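Local coordinates for protein-arginine-phosphatase (Bacillus subtilis subsp. subtilis, PDB 4KK3), which removes phosphate from phosphoarginine residues of many proteins and so counteracts the protein arginine kinase McsB, at residues A[46-51]-A[125-130]; A[14-19]-A[53-58]; A[86-91]-A[105-110]. All blocks are in the same frame, centred on the assembly; numbering follows the deposited sequence.

Contact 1 of 3, residues A[46-51]-A[125-130]; sequences KATPHA and DIYKQT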
ATOM      1  N   LYS A  46      14.544   3.526   4.551  1.00 46.94           N
ATOM      2  CA  LYS A  46      14.524   2.565   3.460  1.00 43.39           C
ATOM      3  C   LYS A  46      13.565   1.439   3.790  1.00 29.98           C
ATOM      4  O   LYS A  46      13.204   1.245   4.950  1.00 26.86           O
ATOM      5  CB  LYS A  46      15.913   1.969   3.211  1.00 47.15           C
ATOM      6  CG  LYS A  46      16.912   2.881   2.520  1.00 52.23           C
ATOM      7  CD  LYS A  46      18.187   2.100   2.191  1.00 55.22           C
ATOM      8  CE  LYS A  46      19.299   3.002   1.680  1.00 57.09           C
ATOM      9  NZ  LYS A  46      20.546   2.233   1.379  1.00 57.32           N
ATOM     10  N   ALA A  47      13.182   0.676   2.771  1.00 25.78           N
ATOM     11  CA  ALA A  47      12.443  -0.552   3.007  1.00 20.30           C
ATOM     12  C   ALA A  47      13.339  -1.428   3.865  1.00 22.90           C
ATOM     13  O   ALA A  47      14.559  -1.325   3.775  1.00 24.58           O
ATOM     14  CB  ALA A  47      12.119  -1.238   1.687  1.00 22.03           C
ATOM     15  N   THR A  48      12.749  -2.255   4.718  1.00 23.40           N
ATOM     16  CA  THR A  48      13.542  -3.112   5.590  1.00 23.49           C
ATOM     17  C   THR A  48      14.191  -4.198   4.751  1.00 23.67           C
ATOM     18  O   THR A  48      13.675  -4.549   3.702  1.00 21.77           O
ATOM     19  CB  THR A  48      12.686  -3.796   6.654  1.00 29.11           C
ATOM     20  OG1 THR A  48      11.740  -4.655   6.012  1.00 30.80           O
ATOM     21  CG2 THR A  48      11.955  -2.755   7.499  1.00 30.41           C
ATOM     22  N   PRO A  49      15.314  -4.735   5.224  1.00 28.33           N
ATOM     23  CA  PRO A  49      15.998  -5.771   4.444  1.00 24.11           C
ATOM     24  C   PRO A  49      15.100  -6.952   4.092  1.00 22.32           C
ATOM     25  O   PRO A  49      15.152  -7.433   2.965  1.00 22.31           O
ATOM     26  CB  PRO A  49      17.122  -6.217   5.379  1.00 26.04           C
ATOM     27  CG  PRO A  49      17.418  -5.007   6.189  1.00 30.08           C
ATOM     28  CD  PRO A  49      16.084  -4.339   6.415  1.00 28.40           C
ATOM     29  N   HIS A  50      14.270  -7.399   5.031  1.00 23.99           N
ATOM     30  CA  HIS A  50      13.390  -8.534   4.774  1.00 20.13           C
ATOM     31  C   HIS A  50      12.351  -8.245   3.691  1.00 17.35           C
ATOM     32  O   HIS A  50      11.995  -9.142   2.925  1.00 21.05           O
ATOM     33  CB  HIS A  50      12.672  -8.975   6.048  1.00 26.21           C
ATOM     34  CG  HIS A  50      13.537  -9.735   7.006  1.00 28.72           C
ATOM     35  ND1 HIS A  50      14.769 -10.244   6.660  1.00 30.91           N
ATOM     36  CD2 HIS A  50      13.336 -10.083   8.299  1.00 30.58           C
ATOM     37  CE1 HIS A  50      15.295 -10.865   7.702  1.00 33.12           C
ATOM     38  NE2 HIS A  50      14.446 -10.780   8.709  1.00 34.63           N
ATOM     39  N   ALA A  51      11.847  -7.011   3.654  1.00 18.66           N
ATOM     40  CA  ALA A  51      10.865  -6.621   2.637  1.00 17.98           C
ATOM     41  C   ALA A  51      11.542  -6.649   1.264  1.00 19.15           C
ATOM     42  O   ALA A  51      10.984  -7.152   0.268  1.00 19.11           O
ATOM     43  CB  ALA A  51      10.303  -5.231   2.933  1.00 18.65           C
ATOM     44  N   ASP A 125      10.229 -15.343   6.819  1.00 26.52           N
ATOM     45  CA  ASP A 125       9.023 -16.094   6.498  1.00 24.50           C
ATOM     46  C   ASP A 125       7.739 -15.324   6.800  1.00 25.28           C
ATOM     47  O   ASP A 125       6.754 -15.459   6.070  1.00 25.55           O
ATOM     48  CB  ASP A 125       9.030 -17.458   7.172  1.00 29.18           C
ATOM     49  CG  ASP A 125      10.214 -18.295   6.745  1.00 34.53           C
ATOM     50  OD1 ASP A 125      10.287 -18.666   5.553  1.00 41.97           O
ATOM     51  OD2 ASP A 125      11.076 -18.568   7.601  1.00 42.52           O
ATOM     52  N   ILE A 126       7.751 -14.519   7.860  1.00 25.26           N
ATOM     53  CA  ILE A 126       6.621 -13.624   8.146  1.00 25.34           C
ATOM     54  C   ILE A 126       6.427 -12.636   6.993  1.00 24.51           C
ATOM     55  O   ILE A 126       5.307 -12.429   6.510  1.00 21.64           O
ATOM     56  CB  ILE A 126       6.828 -12.831   9.453  1.00 24.40           C
ATOM     57  CG1 ILE A 126       6.796 -13.764  10.662  1.00 35.25           C
ATOM     58  CG2 ILE A 126       5.740 -11.757   9.622  1.00 23.23           C
ATOM     59  CD1 ILE A 126       5.435 -14.383  10.915  1.00 37.96           C
ATOM     60  N   TYR A 127       7.527 -12.037   6.546  1.00 23.70           N
ATOM     61  CA  TYR A 127       7.484 -11.108   5.418  1.00 19.97           C
ATOM     62  C   TYR A 127       6.999 -11.758   4.131  1.00 19.94           C
ATOM     63  O   TYR A 127       6.258 -11.144   3.370  1.00 21.52           O
ATOM     64  CB  TYR A 127       8.849 -10.487   5.163  1.00 19.73           C
ATOM     65  CG  TYR A 127       9.156  -9.293   6.019  1.00 21.98           C
ATOM     66  CD1 TYR A 127       9.547  -9.452   7.336  1.00 23.26           C
ATOM     67  CD2 TYR A 127       9.072  -8.002   5.507  1.00 20.33           C
ATOM     68  CE1 TYR A 127       9.837  -8.367   8.123  1.00 26.87           C
ATOM     69  CE2 TYR A 127       9.372  -6.903   6.293  1.00 23.86           C
ATOM     70  CZ  TYR A 127       9.748  -7.095   7.597  1.00 27.55           C
ATOM     71  OH  TYR A 127      10.045  -6.012   8.391  1.00 37.65           O
ATOM     72  N   LYS A 128       7.422 -12.989   3.874  1.00 22.43           N
ATOM     73  CA  LYS A 128       7.011 -13.647   2.641  1.00 21.77           C
ATOM     74  C   LYS A 128       5.515 -13.940   2.670  1.00 26.19           C
ATOM     75  O   LYS A 128       4.851 -13.883   1.642  1.00 21.49           O
ATOM     76  CB  LYS A 128       7.837 -14.905   2.359  1.00 24.06           C
ATOM     77  CG  LYS A 128       9.283 -14.598   2.038  1.00 23.55           C
ATOM     78  CD  LYS A 128      10.043 -15.877   1.702  1.00 33.79           C
ATOM     79  CE  LYS A 128      11.537 -15.652   1.670  1.00 39.65           C
ATOM     80  NZ  LYS A 128      12.259 -16.832   1.097  1.00 45.87           N
ATOM     81  N   GLN A 129       4.986 -14.225   3.859  1.00 25.70           N
ATOM     82  CA  GLN A 129       3.548 -14.409   4.030  1.00 24.04           C
ATOM     83  C   GLN A 129       2.790 -13.105   3.776  1.00 20.80           C
ATOM     84  O   GLN A 129       1.758 -13.098   3.116  1.00 24.61           O
ATOM     85  CB  GLN A 129       3.238 -14.957   5.427  1.00 24.37           C
ATOM     86  CG  GLN A 129       3.784 -16.367   5.662  1.00 38.70           C
ATOM     87  CD  GLN A 129       3.539 -16.866   7.076  1.00 47.06           C
ATOM     88  OE1 GLN A 129       4.425 -16.808   7.933  1.00 43.81           O
ATOM     89  NE2 GLN A 129       2.333 -17.361   7.327  1.00 51.86           N
ATOM     90  N   THR A 130       3.322 -12.001   4.285  1.00 20.21           N
ATOM     91  CA  THR A 130       2.754 -10.681   4.015  1.00 17.74           C
ATOM     92  C   THR A 130       2.788 -10.380   2.517  1.00 18.11           C
ATOM     93  O   THR A 130       1.802  -9.932   1.924  1.00 18.33           O
ATOM     94  CB  THR A 130       3.518  -9.594   4.762  1.00 19.06           C
ATOM     95  OG1 THR A 130       3.404  -9.831   6.169  1.00 21.53           O
ATOM     96  CG2 THR A 130       2.942  -8.220   4.441  1.00 20.42           C
TER
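Thr48 OG1 takes part in two weak hydrogen bonds. It donates to Tyr127 OH at 3.2 Å and accepts from Ala51 N at 3.3 Å. The second is a capping bond: Thr48 is the N-cap residue of helix 49-56, and its OG1 meets the N-H of Ala51 in the first turn. The chi1 of 63° sets OG1 between the backbone N and the carbonyl carbon, where it can serve the helix end and the phenol together.

The Tyr127 ring lies beside this first turn. His50 CB stands over the centre of one ring face, 3.4 Å from the centroid and 11° off the ring normal, a CH-pi contact. The imidazole continues from there as an offset edge-to-face pair, its edge toward the tyrosine face. The centroids are 5.3 Å apart and the planes meet at 73°. Farther along, Ala51 CB packs against Tyr127 CE2 at 3.9 Å.

Helix 124-145 thus reaches the start of helix 49-56 through one buried aromatic side chain. Tyr127 also touches Cys12 and Met16, and Thr48 is joined to Thr11, the residue important for substrate discrimination, through backbone hydrogen bonding. The contact therefore backs the substrate-binding loop. Its chemistry is mostly ring packing, with weak polar bonds at the hydroxyl end, so the position of the tyrosine probably depends more on the shape around its ring than on its OH.

Contact 2 of 3, residues A[14-19]-A[53-58]; sequences SPMAEA and EALFEK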
ATOM      1  N   SER A  14       3.333  -0.968   2.993  1.00 15.99           N
ATOM      2  CA  SER A  14       2.995  -0.084   1.885  1.00 14.85           C
ATOM      3  C   SER A  14       4.051  -0.010   0.767  1.00 14.44           C
ATOM      4  O   SER A  14       3.658   0.056  -0.396  1.00 15.32           O
ATOM      5  CB  SER A  14       2.439   1.296   2.316  1.00 18.04           C
ATOM      6  OG  SER A  14       3.387   2.129   2.957  1.00 18.17           O
ATOM      7  N   PRO A  15       5.370  -0.052   1.099  1.00 13.48           N
ATOM      8  CA  PRO A  15       6.340  -0.147  -0.003  1.00 15.18           C
ATOM      9  C   PRO A  15       6.249  -1.472  -0.748  1.00 12.28           C
ATOM     10  O   PRO A  15       6.436  -1.475  -1.965  1.00 17.62           O
ATOM     11  CB  PRO A  15       7.706  -0.034   0.701  1.00 16.52           C
ATOM     12  CG  PRO A  15       7.415   0.627   2.007  1.00 18.41           C
ATOM     13  CD  PRO A  15       6.050   0.136   2.397  1.00 15.92           C
HETATM   14  N   MSE A  16       6.002  -2.580  -0.049  1.00 11.74           N
HETATM   15  CA  MSE A  16       5.781  -3.848  -0.747  1.00 13.60           C
HETATM   16  C   MSE A  16       4.549  -3.762  -1.630  1.00 15.58           C
HETATM   17  O   MSE A  16       4.563  -4.194  -2.764  1.00 14.80           O
HETATM   18  CB  MSE A  16       5.657  -5.032   0.222  1.00 13.47           C
HETATM   19  CG  MSE A  16       7.027  -5.576   0.679  1.00 19.49           C
HETATM   20 SE   MSE A  16       6.904  -7.304   1.612  0.79 30.45          SE
HETATM   21  CE  MSE A  16       6.125  -6.626   3.211  1.00 14.51           C
ATOM     22  N   ALA A  17       3.472  -3.188  -1.112  1.00 12.76           N
ATOM     23  CA  ALA A  17       2.256  -3.074  -1.921  1.00 14.78           C
ATOM     24  C   ALA A  17       2.457  -2.232  -3.187  1.00 16.60           C
ATOM     25  O   ALA A  17       2.000  -2.597  -4.276  1.00 19.62           O
ATOM     26  CB  ALA A  17       1.118  -2.496  -1.082  1.00 14.04           C
ATOM     27  N   GLU A  18       3.123  -1.096  -3.032  1.00 16.07           N
ATOM     28  CA  GLU A  18       3.440  -0.207  -4.146  1.00 15.10           C
ATOM     29  C   GLU A  18       4.243  -0.935  -5.239  1.00 15.94           C
ATOM     30  O   GLU A  18       3.928  -0.858  -6.421  1.00 17.32           O
ATOM     31  CB  GLU A  18       4.239   0.994  -3.620  1.00 16.28           C
ATOM     32  CG  GLU A  18       4.797   1.913  -4.710  1.00 20.37           C
ATOM     33  CD  GLU A  18       5.623   3.076  -4.166  1.00 26.36           C
ATOM     34  OE1 GLU A  18       5.892   3.126  -2.946  1.00 23.94           O
ATOM     35  OE2 GLU A  18       6.022   3.942  -4.970  1.00 34.18           O
ATOM     36  N   ALA A  19       5.282  -1.650  -4.838  1.00 15.65           N
ATOM     37  CA  ALA A  19       6.141  -2.306  -5.830  1.00 14.06           C
ATOM     38  C   ALA A  19       5.423  -3.472  -6.491  1.00 15.47           C
ATOM     39  O   ALA A  19       5.523  -3.652  -7.719  1.00 18.75           O
ATOM     40  CB  ALA A  19       7.435  -2.764  -5.179  1.00 18.12           C
ATOM     41  N   GLU A  53      14.231  -8.410   0.449  1.00 20.87           N
ATOM     42  CA  GLU A  53      14.543  -9.797   0.116  1.00 23.32           C
ATOM     43  C   GLU A  53      13.285 -10.545  -0.354  1.00 23.34           C
ATOM     44  O   GLU A  53      13.327 -11.315  -1.309  1.00 22.21           O
ATOM     45  CB  GLU A  53      15.209 -10.505   1.312  1.00 22.02           C
ATOM     46  CG  GLU A  53      15.336 -12.019   1.148  1.00 29.73           C
ATOM     47  CD  GLU A  53      16.101 -12.680   2.287  1.00 43.61           C
ATOM     48  OE1 GLU A  53      16.381 -12.002   3.302  1.00 48.26           O
ATOM     49  OE2 GLU A  53      16.427 -13.882   2.163  1.00 47.12           O
ATOM     50  N   ALA A  54      12.157 -10.290   0.305  1.00 19.82           N
ATOM     51  CA  ALA A  54      10.906 -10.939  -0.064  1.00 16.58           C
ATOM     52  C   ALA A  54      10.503 -10.628  -1.507  1.00 17.55           C
ATOM     53  O   ALA A  54      10.046 -11.508  -2.237  1.00 19.12           O
ATOM     54  CB  ALA A  54       9.787 -10.516   0.905  1.00 18.99           C
ATOM     55  N   LEU A  55      10.699  -9.384  -1.930  1.00 16.20           N
ATOM     56  CA  LEU A  55      10.338  -9.011  -3.293  1.00 15.08           C
ATOM     57  C   LEU A  55      11.415  -9.469  -4.272  1.00 16.61           C
ATOM     58  O   LEU A  55      11.103  -9.842  -5.401  1.00 17.67           O
ATOM     59  CB  LEU A  55      10.123  -7.511  -3.434  1.00 16.13           C
ATOM     60  CG  LEU A  55       8.928  -6.944  -2.649  1.00 25.84           C
ATOM     61  CD1 LEU A  55       8.336  -5.701  -3.306  1.00 24.50           C
ATOM     62  CD2 LEU A  55       7.847  -7.980  -2.362  1.00 26.11           C
ATOM     63  N   PHE A  56      12.666  -9.437  -3.826  1.00 17.10           N
ATOM     64  CA  PHE A  56      13.797  -9.840  -4.663  1.00 19.34           C
ATOM     65  C   PHE A  56      13.631 -11.292  -5.140  1.00 19.16           C
ATOM     66  O   PHE A  56      13.950 -11.638  -6.293  1.00 22.11           O
ATOM     67  CB  PHE A  56      15.095  -9.649  -3.863  1.00 19.64           C
ATOM     68  CG  PHE A  56      16.358  -9.921  -4.657  1.00 25.22           C
ATOM     69  CD1 PHE A  56      16.916  -8.938  -5.456  1.00 26.21           C
ATOM     70  CD2 PHE A  56      16.995 -11.140  -4.559  1.00 24.90           C
ATOM     71  CE1 PHE A  56      18.093  -9.186  -6.174  1.00 25.78           C
ATOM     72  CE2 PHE A  56      18.164 -11.394  -5.269  1.00 30.05           C
ATOM     73  CZ  PHE A  56      18.707 -10.408  -6.069  1.00 28.70           C
ATOM     74  N   GLU A  57      13.092 -12.130  -4.256  1.00 24.75           N
ATOM     75  CA  GLU A  57      12.785 -13.522  -4.573  1.00 24.40           C
ATOM     76  C   GLU A  57      11.843 -13.664  -5.778  1.00 26.09           C
ATOM     77  O   GLU A  57      11.959 -14.611  -6.563  1.00 29.52           O
ATOM     78  CB  GLU A  57      12.204 -14.232  -3.344  1.00 29.76           C
ATOM     79  CG  GLU A  57      11.449 -15.517  -3.649  1.00 42.29           C
ATOM     80  CD  GLU A  57      10.902 -16.167  -2.398  1.00 51.87           C
ATOM     81  OE1 GLU A  57      11.479 -15.926  -1.324  1.00 50.71           O
ATOM     82  OE2 GLU A  57       9.898 -16.907  -2.481  1.00 58.22           O
ATOM     83  N   LYS A  58      10.940 -12.703  -5.933  1.00 21.79           N
ATOM     84  CA  LYS A  58       9.993 -12.682  -7.039  1.00 25.47           C
ATOM     85  C   LYS A  58      10.443 -11.766  -8.173  1.00 26.03           C
ATOM     86  O   LYS A  58       9.637 -11.381  -9.025  1.00 25.19           O
ATOM     87  CB  LYS A  58       8.617 -12.226  -6.536  1.00 25.70           C
ATOM     88  CG  LYS A  58       8.054 -13.103  -5.437  1.00 33.60           C
ATOM     89  CD  LYS A  58       7.514 -14.404  -6.006  1.00 42.02           C
ATOM     90  CE  LYS A  58       6.621 -15.109  -5.001  1.00 48.98           C
ATOM     91  NZ  LYS A  58       5.944 -16.293  -5.589  1.00 54.94           N
TER
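Helix 13-28 follows the phosphate-binding loop of the low molecular weight phosphatase fold, and here its first turns pack against helix 49-56. The interface is apolar and buried. Leu55 carries it from one side, Met16 and Ala19 from the other.

The leucine reaches across with both methyl groups. Leu55 CD2 lies 4.0 Å from Met16 CG and 4.1 Å from SE of this selenomethionine. The CD1 branch goes to the next turn of the helix and meets Ala19. One fork thus spans two positions three residues apart on helix 13-28.

Met16 is extended as far as SE and then bends, with chi3 at -72°. The bend carries its terminal methyl to Thr130 on helix 124-145. Met16 therefore packs against two other helices, and its side chain lies close to that of Cys12 in the substrate-binding loop. Arg131 of helix 124-145 touches Leu55 and hydrogen-bonds to Ala54 O, which joins the third helix to the same place.

Ala54 adds a looser contact, its CB 4.4 Å from Met16 SE. The closest approach between the segments is Ala19 CB to Leu55 CD1, at 3.6 Å.

Contact 3 of 3, residues A[86-91]-A[105-110]; sequences QHKQII and LKEYVT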
ATOM      1  N   GLN A  86      -7.121   0.791  12.021  1.00 22.50           N
ATOM      2  CA  GLN A  86      -6.471   1.808  12.831  1.00 23.77           C
ATOM      3  C   GLN A  86      -5.744   2.856  11.981  1.00 18.23           C
ATOM      4  O   GLN A  86      -5.692   4.024  12.344  1.00 21.07           O
ATOM      5  CB  GLN A  86      -5.485   1.171  13.804  1.00 29.36           C
ATOM      6  CG  GLN A  86      -4.883   2.167  14.748  1.00 31.92           C
ATOM      7  CD  GLN A  86      -5.932   2.841  15.615  1.00 35.22           C
ATOM      8  OE1 GLN A  86      -6.275   4.007  15.414  1.00 43.05           O
ATOM      9  NE2 GLN A  86      -6.450   2.105  16.577  1.00 32.38           N
ATOM     10  N   HIS A  87      -5.165   2.442  10.854  1.00 18.14           N
ATOM     11  CA  HIS A  87      -4.566   3.434   9.971  1.00 17.35           C
ATOM     12  C   HIS A  87      -5.605   4.438   9.465  1.00 20.01           C
ATOM     13  O   HIS A  87      -5.316   5.619   9.403  1.00 19.76           O
ATOM     14  CB  HIS A  87      -3.872   2.771   8.795  1.00 14.78           C
ATOM     15  CG  HIS A  87      -2.620   2.048   9.171  1.00 18.53           C
ATOM     16  ND1 HIS A  87      -2.205   0.904   8.522  1.00 19.47           N
ATOM     17  CD2 HIS A  87      -1.682   2.312  10.109  1.00 21.32           C
ATOM     18  CE1 HIS A  87      -1.067   0.490   9.053  1.00 23.37           C
ATOM     19  NE2 HIS A  87      -0.728   1.325  10.018  1.00 20.69           N
ATOM     20  N   LYS A  88      -6.801   3.966   9.110  1.00 20.63           N
ATOM     21  CA  LYS A  88      -7.901   4.856   8.701  1.00 26.82           C
ATOM     22  C   LYS A  88      -8.221   5.894   9.756  1.00 26.09           C
ATOM     23  O   LYS A  88      -8.489   7.056   9.447  1.00 25.91           O
ATOM     24  CB  LYS A  88      -9.176   4.059   8.425  1.00 29.12           C
ATOM     25  CG  LYS A  88      -9.112   3.229   7.169  1.00 27.06           C
ATOM     26  CD  LYS A  88     -10.387   2.429   6.920  1.00 28.84           C
ATOM     27  CE  LYS A  88     -11.652   3.239   7.100  1.00 37.32           C
ATOM     28  NZ  LYS A  88     -12.844   2.398   6.786  1.00 34.42           N
ATOM     29  N   GLN A  89      -8.193   5.454  11.007  1.00 23.17           N
ATOM     30  CA  GLN A  89      -8.481   6.303  12.156  1.00 31.36           C
ATOM     31  C   GLN A  89      -7.440   7.390  12.330  1.00 28.20           C
ATOM     32  O   GLN A  89      -7.769   8.548  12.617  1.00 23.70           O
ATOM     33  CB  GLN A  89      -8.546   5.456  13.427  1.00 33.11           C
ATOM     34  CG  GLN A  89      -9.721   4.517  13.460  1.00 39.09           C
ATOM     35  CD  GLN A  89     -11.031   5.251  13.241  1.00 47.89           C
ATOM     36  OE1 GLN A  89     -11.238   6.352  13.757  1.00 49.73           O
ATOM     37  NE2 GLN A  89     -11.910   4.662  12.445  1.00 50.34           N
ATOM     38  N   ILE A  90      -6.178   7.012  12.188  1.00 23.56           N
ATOM     39  CA  ILE A  90      -5.110   7.981  12.280  1.00 21.06           C
ATOM     40  C   ILE A  90      -5.201   8.977  11.135  1.00 21.15           C
ATOM     41  O   ILE A  90      -4.987  10.169  11.343  1.00 26.71           O
ATOM     42  CB  ILE A  90      -3.727   7.295  12.255  1.00 21.43           C
ATOM     43  CG1 ILE A  90      -3.599   6.325  13.428  1.00 31.33           C
ATOM     44  CG2 ILE A  90      -2.598   8.334  12.294  1.00 22.24           C
ATOM     45  CD1 ILE A  90      -3.690   6.987  14.776  1.00 41.55           C
ATOM     46  N   ILE A  91      -5.471   8.479   9.922  1.00 19.58           N
ATOM     47  CA  ILE A  91      -5.610   9.346   8.754  1.00 20.86           C
ATOM     48  C   ILE A  91      -6.661  10.419   9.046  1.00 23.62           C
ATOM     49  O   ILE A  91      -6.458  11.599   8.770  1.00 26.08           O
ATOM     50  CB  ILE A  91      -6.096   8.578   7.500  1.00 25.66           C
ATOM     51  CG1 ILE A  91      -5.167   7.430   7.149  1.00 34.30           C
ATOM     52  CG2 ILE A  91      -6.172   9.500   6.311  1.00 28.90           C
ATOM     53  CD1 ILE A  91      -3.817   7.828   7.030  1.00 35.63           C
ATOM     54  N   LEU A 105      -7.244  -1.849   2.511  1.00 12.41           N
ATOM     55  CA  LEU A 105      -7.051  -2.643   1.310  1.00 13.21           C
ATOM     56  C   LEU A 105      -8.028  -3.824   1.281  1.00 17.16           C
ATOM     57  O   LEU A 105      -8.665  -4.092   0.254  1.00 15.60           O
ATOM     58  CB  LEU A 105      -5.592  -3.099   1.224  1.00 14.79           C
ATOM     59  CG  LEU A 105      -5.228  -3.980   0.033  1.00 14.72           C
ATOM     60  CD1 LEU A 105      -5.555  -3.321  -1.295  1.00 16.26           C
ATOM     61  CD2 LEU A 105      -3.742  -4.290   0.107  1.00 17.88           C
ATOM     62  N   LYS A 106      -8.191  -4.502   2.416  1.00 19.60           N
ATOM     63  CA  LYS A 106      -9.091  -5.648   2.451  1.00 19.17           C
ATOM     64  C   LYS A 106     -10.555  -5.242   2.232  1.00 17.66           C
ATOM     65  O   LYS A 106     -11.243  -5.870   1.439  1.00 19.56           O
ATOM     66  CB  LYS A 106      -8.898  -6.497   3.706  1.00 19.06           C
ATOM     67  CG  LYS A 106      -7.557  -7.248   3.687  1.00 19.24           C
ATOM     68  CD  LYS A 106      -7.397  -8.193   4.862  1.00 20.52           C
ATOM     69  CE  LYS A 106      -6.103  -9.000   4.709  1.00 21.66           C
ATOM     70  NZ  LYS A 106      -5.862  -9.889   5.873  1.00 25.39           N
ATOM     71  N   GLU A 107     -11.002  -4.184   2.918  1.00 17.85           N
ATOM     72  CA  GLU A 107     -12.348  -3.618   2.721  1.00 24.83           C
ATOM     73  C   GLU A 107     -12.674  -3.399   1.257  1.00 20.06           C
ATOM     74  O   GLU A 107     -13.695  -3.856   0.736  1.00 23.04           O
ATOM     75  CB  GLU A 107     -12.424  -2.220   3.354  1.00 31.44           C
ATOM     76  CG  GLU A 107     -13.059  -2.092   4.686  1.00 43.63           C
ATOM     77  CD  GLU A 107     -13.259  -0.631   5.057  1.00 37.02           C
ATOM     78  OE1 GLU A 107     -12.417   0.232   4.680  1.00 22.52           O
ATOM     79  OE2 GLU A 107     -14.270  -0.343   5.715  1.00 42.15           O
ATOM     80  N   TYR A 108     -11.798  -2.653   0.598  1.00 20.30           N
ATOM     81  CA  TYR A 108     -12.052  -2.189  -0.750  1.00 23.14           C
ATOM     82  C   TYR A 108     -12.107  -3.351  -1.729  1.00 23.49           C
ATOM     83  O   TYR A 108     -12.971  -3.409  -2.603  1.00 24.60           O
ATOM     84  CB  TYR A 108     -10.963  -1.201  -1.154  1.00 21.20           C
ATOM     85  CG  TYR A 108     -11.297  -0.420  -2.393  1.00 21.34           C
ATOM     86  CD1 TYR A 108     -10.834  -0.817  -3.637  1.00 24.51           C
ATOM     87  CD2 TYR A 108     -12.096   0.711  -2.313  1.00 24.41           C
ATOM     88  CE1 TYR A 108     -11.149  -0.094  -4.770  1.00 26.51           C
ATOM     89  CE2 TYR A 108     -12.420   1.431  -3.431  1.00 26.64           C
ATOM     90  CZ  TYR A 108     -11.949   1.028  -4.661  1.00 27.60           C
ATOM     91  OH  TYR A 108     -12.284   1.771  -5.769  1.00 30.31           O
ATOM     92  N   VAL A 109     -11.183  -4.288  -1.570  1.00 22.79           N
ATOM     93  CA  VAL A 109     -11.041  -5.373  -2.523  1.00 24.65           C
ATOM     94  C   VAL A 109     -12.015  -6.525  -2.274  1.00 27.78           C
ATOM     95  O   VAL A 109     -12.615  -7.059  -3.212  1.00 28.57           O
ATOM     96  CB  VAL A 109      -9.583  -5.887  -2.519  1.00 20.04           C
ATOM     97  CG1 VAL A 109      -9.449  -7.103  -3.410  1.00 24.29           C
ATOM     98  CG2 VAL A 109      -8.660  -4.767  -2.959  1.00 21.62           C
ATOM     99  N   THR A 110     -12.193  -6.885  -1.007  1.00 22.58           N
ATOM    100  CA  THR A 110     -12.926  -8.094  -0.655  1.00 26.54           C
ATOM    101  C   THR A 110     -14.294  -7.808  -0.045  1.00 29.34           C
ATOM    102  O   THR A 110     -15.121  -8.708   0.075  1.00 31.09           O
ATOM    103  CB  THR A 110     -12.143  -8.941   0.359  1.00 32.93           C
ATOM    104  OG1 THR A 110     -12.331  -8.405   1.674  1.00 34.86           O
ATOM    105  CG2 THR A 110     -10.666  -8.949   0.021  1.00 42.40           C
TER
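Lys88 and Glu107 form a salt bridge, and this ionic pair makes up the whole contact. Their side chains come from opposite directions. Lys88 NZ donates to Glu107 OE1 at 3.1 Å. The ammonium lies on the syn side of that oxygen, 25° out of the carboxylate plane. A second, weak bond runs from Lys88 NZ to Glu107 OE2 at 3.3 Å, so one nitrogen serves both oxygens.

A bend at chi3 (46°) turns CE and NZ of Lys88 toward the carboxylate. The side chain of Lys88 also touches Val102 and Thr104 of strand 102-104.

A further hydrogen bond joins Glu107 OE1 to the backbone N of Thr104. This oxygen has both a charged and a neutral donor, which ties the carboxylate to the start of its own helix. A methionine in place of Lys88 would probably leave Glu107 without its charged mate and break the only ionic link between the segments.

The contact lies at the surface, with the Lys88 side chain about 11 Å from that of the nucleophile Cys7. The salt bridge joins helix 105-110, directly after strand 102-104, to helix 85-94, the connection of the beta-alpha-beta crossover from strand 79-82 to 102-104.

How the contacts relate
From the N terminus, the chain passes strand 2-7 and the substrate-binding loop before segment 14-19. Contact 2 closes the first loop when helix 49-56 returns to helix 13-28. Segment 46-51 comes before that closure, so contact 1 crosses contact 2; it closes only at 125-130. Contact 3 closes a short loop that contains strand 102-104, nested inside contact 1 and in series after contact 2. Contacts 1 and 2 share helix 49-56 and touch, with Lys128 NZ bridging to Glu57 OE1 at 2.7 Å. They tie three helices together beside the substrate loop. Contact 3 lies about 20 Å from both, centre to centre, beside edge strand 102-104 and opposite contact 2 across the chain's centre.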